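Local coordinates for twin-arginine translocation pathway signal protein (Burkholderia phytofirmans, PDB 2RJO) that probably binds a sugar in the periplasm as a solute-binding protein, holding beta-D-galactopyranose in the cleft between its two lobes, at residues A[91-97]-A[110-116]. Coordinates in Å, arbitrary orientation, origin at the centre of the assembly. Residue numbers count along the deposited sequence, not the author numbering.
With GAL (beta-D-galactopyranose), chain B.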
loop_
_atom_site.group_PDB
_atom_site.type_symbol
_atom_site.label_atom_id
_atom_site.label_comp_id
_atom_site.label_asym_id
_atom_site.label_seq_id
_atom_site.Cartn_x
_atom_site.Cartn_y
_atom_site.Cartn_z
ATOM N N VAL A 91 -7.859 8.014 -15.048
ATOM C CA VAL A 91 -7.299 7.792 -13.722
ATOM C C VAL A 91 -7.401 6.367 -13.205
ATOM O O VAL A 91 -8.371 5.659 -13.471
ATOM C CB VAL A 91 -7.989 8.717 -12.699
ATOM C CG1 VAL A 91 -9.475 8.365 -12.613
ATOM C CG2 VAL A 91 -7.326 8.589 -11.333
ATOM N N THR A 92 -6.386 5.967 -12.449
ATOM C CA THR A 92 -6.325 4.648 -11.842
ATOM C C THR A 92 -6.194 4.871 -10.339
ATOM O O THR A 92 -5.433 5.729 -9.900
ATOM C CB THR A 92 -5.104 3.845 -12.360
ATOM O OG1 THR A 92 -5.391 3.344 -13.670
ATOM C CG2 THR A 92 -4.782 2.669 -11.436
ATOM N N THR A 93 -6.951 4.106 -9.562
ATOM C CA THR A 93 -6.923 4.226 -8.106
ATOM C C THR A 93 -6.173 3.070 -7.456
ATOM O O THR A 93 -6.189 1.952 -7.956
ATOM C CB THR A 93 -8.359 4.283 -7.531
ATOM O OG1 THR A 93 -8.919 5.573 -7.792
ATOM C CG2 THR A 93 -8.346 4.059 -6.035
ATOM N N ILE A 94 -5.521 3.358 -6.336
ATOM C CA ILE A 94 -4.770 2.350 -5.603
ATOM C C ILE A 94 -5.166 2.360 -4.129
ATOM O O ILE A 94 -5.152 3.409 -3.497
ATOM C CB ILE A 94 -3.247 2.617 -5.659
ATOM C CG1 ILE A 94 -2.797 2.879 -7.097
ATOM C CG2 ILE A 94 -2.495 1.420 -5.099
ATOM C CD1 ILE A 94 -2.894 1.669 -7.994
ATOM N N TRP A 95 -5.522 1.197 -3.592
ATOM C CA TRP A 95 -5.861 1.069 -2.175
ATOM C C TRP A 95 -7.168 1.658 -1.639
ATOM O O TRP A 95 -8.054 0.918 -1.225
ATOM C CB TRP A 95 -4.721 1.629 -1.305
ATOM C CG TRP A 95 -3.430 0.820 -1.287
ATOM C CD1 TRP A 95 -2.176 1.282 -1.552
ATOM C CD2 TRP A 95 -3.283 -0.578 -0.984
ATOM N NE1 TRP A 95 -1.255 0.263 -1.440
ATOM C CE2 TRP A 95 -1.906 -0.886 -1.091
ATOM C CE3 TRP A 95 -4.176 -1.594 -0.635
ATOM C CZ2 TRP A 95 -1.410 -2.173 -0.862
ATOM C CZ3 TRP A 95 -3.674 -2.882 -0.409
ATOM C CH2 TRP A 95 -2.309 -3.151 -0.524
ATOM N N ASN A 96 -7.279 2.984 -1.629
ATOM C CA ASN A 96 -8.448 3.648 -1.045
ATOM C C ASN A 96 -9.554 4.164 -1.968
ATOM O O ASN A 96 -9.298 4.872 -2.938
ATOM C CB ASN A 96 -7.984 4.818 -0.159
ATOM C CG ASN A 96 -6.960 4.410 0.884
ATOM O OD1 ASN A 96 -7.212 3.548 1.720
ATOM N ND2 ASN A 96 -5.792 5.038 0.838
ATOM N N LYS A 97 -10.789 3.813 -1.628
ATOM C CA LYS A 97 -11.962 4.250 -2.367
ATOM C C LYS A 97 -13.212 3.762 -1.647
ATOM O O LYS A 97 -13.162 2.789 -0.888
ATOM C CB LYS A 97 -11.968 3.685 -3.792
ATOM C CG LYS A 97 -12.462 2.245 -3.889
ATOM C CD LYS A 97 -12.706 1.837 -5.336
ATOM C CE LYS A 97 -13.332 0.450 -5.432
ATOM N NZ LYS A 97 -14.718 0.370 -4.880
ATOM N N TYR A 110 -12.381 6.388 -15.683
ATOM C CA TYR A 110 -11.934 5.702 -14.478
ATOM C C TYR A 110 -11.487 4.323 -14.950
ATOM O O TYR A 110 -12.272 3.382 -14.954
ATOM C CB TYR A 110 -13.089 5.562 -13.491
ATOM C CG TYR A 110 -12.692 5.119 -12.103
ATOM C CD1 TYR A 110 -11.384 4.734 -11.805
ATOM C CD2 TYR A 110 -13.636 5.085 -11.084
ATOM C CE1 TYR A 110 -11.033 4.329 -10.521
ATOM C CE2 TYR A 110 -13.302 4.686 -9.811
ATOM C CZ TYR A 110 -12.001 4.307 -9.529
ATOM O OH TYR A 110 -11.689 3.918 -8.248
ATOM N N VAL A 111 -10.223 4.224 -15.346
ATOM C CA VAL A 111 -9.653 2.987 -15.868
ATOM C C VAL A 111 -9.683 1.785 -14.938
ATOM O O VAL A 111 -10.149 0.708 -15.320
ATOM C CB VAL A 111 -8.208 3.210 -16.316
ATOM C CG1 VAL A 111 -7.643 1.923 -16.895
ATOM C CG2 VAL A 111 -8.157 4.337 -17.331
ATOM N N ALA A 112 -9.177 1.943 -13.722
ATOM C CA ALA A 112 -9.180 0.812 -12.813
ATOM C C ALA A 112 -8.793 1.133 -11.379
ATOM O O ALA A 112 -8.221 2.178 -11.087
ATOM C CB ALA A 112 -8.261 -0.293 -13.360
ATOM N N HIS A 113 -9.144 0.211 -10.492
ATOM C CA HIS A 113 -8.820 0.300 -9.079
ATOM C C HIS A 113 -7.980 -0.942 -8.803
ATOM O O HIS A 113 -8.356 -2.054 -9.188
ATOM C CB HIS A 113 -10.085 0.263 -8.219
ATOM C CG HIS A 113 -9.808 0.260 -6.749
ATOM N ND1 HIS A 113 -9.171 1.302 -6.110
ATOM C CD2 HIS A 113 -10.042 -0.675 -5.798
ATOM C CE1 HIS A 113 -9.023 1.010 -4.832
ATOM N NE2 HIS A 113 -9.541 -0.186 -4.616
ATOM N N LEU A 114 -6.830 -0.755 -8.169
ATOM C CA LEU A 114 -5.960 -1.878 -7.856
ATOM C C LEU A 114 -5.840 -2.016 -6.350
ATOM O O LEU A 114 -5.809 -1.025 -5.627
ATOM C CB LEU A 114 -4.567 -1.663 -8.447
ATOM C CG LEU A 114 -4.473 -1.426 -9.954
ATOM C CD1 LEU A 114 -3.007 -1.320 -10.316
ATOM C CD2 LEU A 114 -5.147 -2.554 -10.727
ATOM N N SER A 115 -5.770 -3.249 -5.869
ATOM C CA SER A 115 -5.656 -3.462 -4.444
ATOM C C SER A 115 -5.218 -4.885 -4.160
ATOM O O SER A 115 -4.983 -5.669 -5.074
ATOM C CB SER A 115 -6.999 -3.185 -3.768
ATOM O OG SER A 115 -6.876 -3.200 -2.357
ATOM N N TYR A 116 -5.086 -5.200 -2.881
ATOM C CA TYR A 116 -4.700 -6.532 -2.460
ATOM C C TYR A 116 -5.637 -6.895 -1.331
ATOM O O TYR A 116 -6.227 -6.011 -0.699
ATOM C CB TYR A 116 -3.263 -6.544 -1.955
ATOM C CG TYR A 116 -2.235 -6.248 -3.006
ATOM C CD1 TYR A 116 -1.424 -7.251 -3.503
ATOM C CD2 TYR A 116 -2.042 -4.952 -3.477
ATOM C CE1 TYR A 116 -0.434 -6.978 -4.443
ATOM C CE2 TYR A 116 -1.057 -4.661 -4.414
ATOM C CZ TYR A 116 -0.254 -5.680 -4.892
ATOM O OH TYR A 116 0.741 -5.409 -5.806
HETATM C C1 GAL B . 0.808 3.513 2.970
HETATM C C2 GAL B . 1.059 2.046 3.390
HETATM C C3 GAL B . 0.467 1.114 2.309
HETATM C C4 GAL B . -1.040 1.395 2.188
HETATM C C5 GAL B . -1.191 2.893 1.798
HETATM C C6 GAL B . -2.667 3.212 1.676
HETATM O O1 GAL B . 1.341 4.386 3.982
HETATM O O2 GAL B . 2.462 1.812 3.498
HETATM O O3 GAL B . 0.657 -0.250 2.681
HETATM O O4 GAL B . -1.656 1.167 3.455
HETATM O O5 GAL B . -0.620 3.757 2.836
HETATM O O6 GAL B . -2.783 4.575 1.315
#
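Trp95 lays its six-membered ring against Tyr116, Trp95 CH2 to Tyr116 CD2 at 3.5 Å, beside the sugar site, where two parallel strands run side by side. The rings meet obliquely, with planes at 34°. The strands are neighbours in the sheet of one lobe of a periplasmic binding protein fold, and their axes run within 14° of each other. Strand 65-69 flanks 91-94 on its far side. Three good backbone bonds join the pair: Thr93 N to Ala112 O (2.8 Å), Leu114 N to Thr93 O (2.8 Å) and Trp95 N to Leu114 O (3.0 Å). At the start of the pair, Val111 N reaches Val91 O only weakly, at 3.0 Å and a bent angle.

Ile94 and Leu114 lie on one face, where Ile94 CD1 lies 3.8 Å from Leu114 CB, and helix 253-268 packs on Leu114. Val91, Thr93, Tyr110 and His113 lie on the other, where helix 74-87 touches Val91 and Tyr110. Lys97 folds back over His113, its CD 3.5 Å from the ring centroid in a CH-pi contact, while its NZ bonds to Leu101 O and Tyr323 OH.

The chain leaves strand 91-94 at the sugar site, as is usual for C-terminal strand ends in this fold. GAL C4 sits over a face of the Trp95 indole, whose NE1 bonds to Tyr19 OH. Asn96 ND2 bonds to Pro71 O and makes a weak hydrogen bond of 3.1 Å to GAL O6.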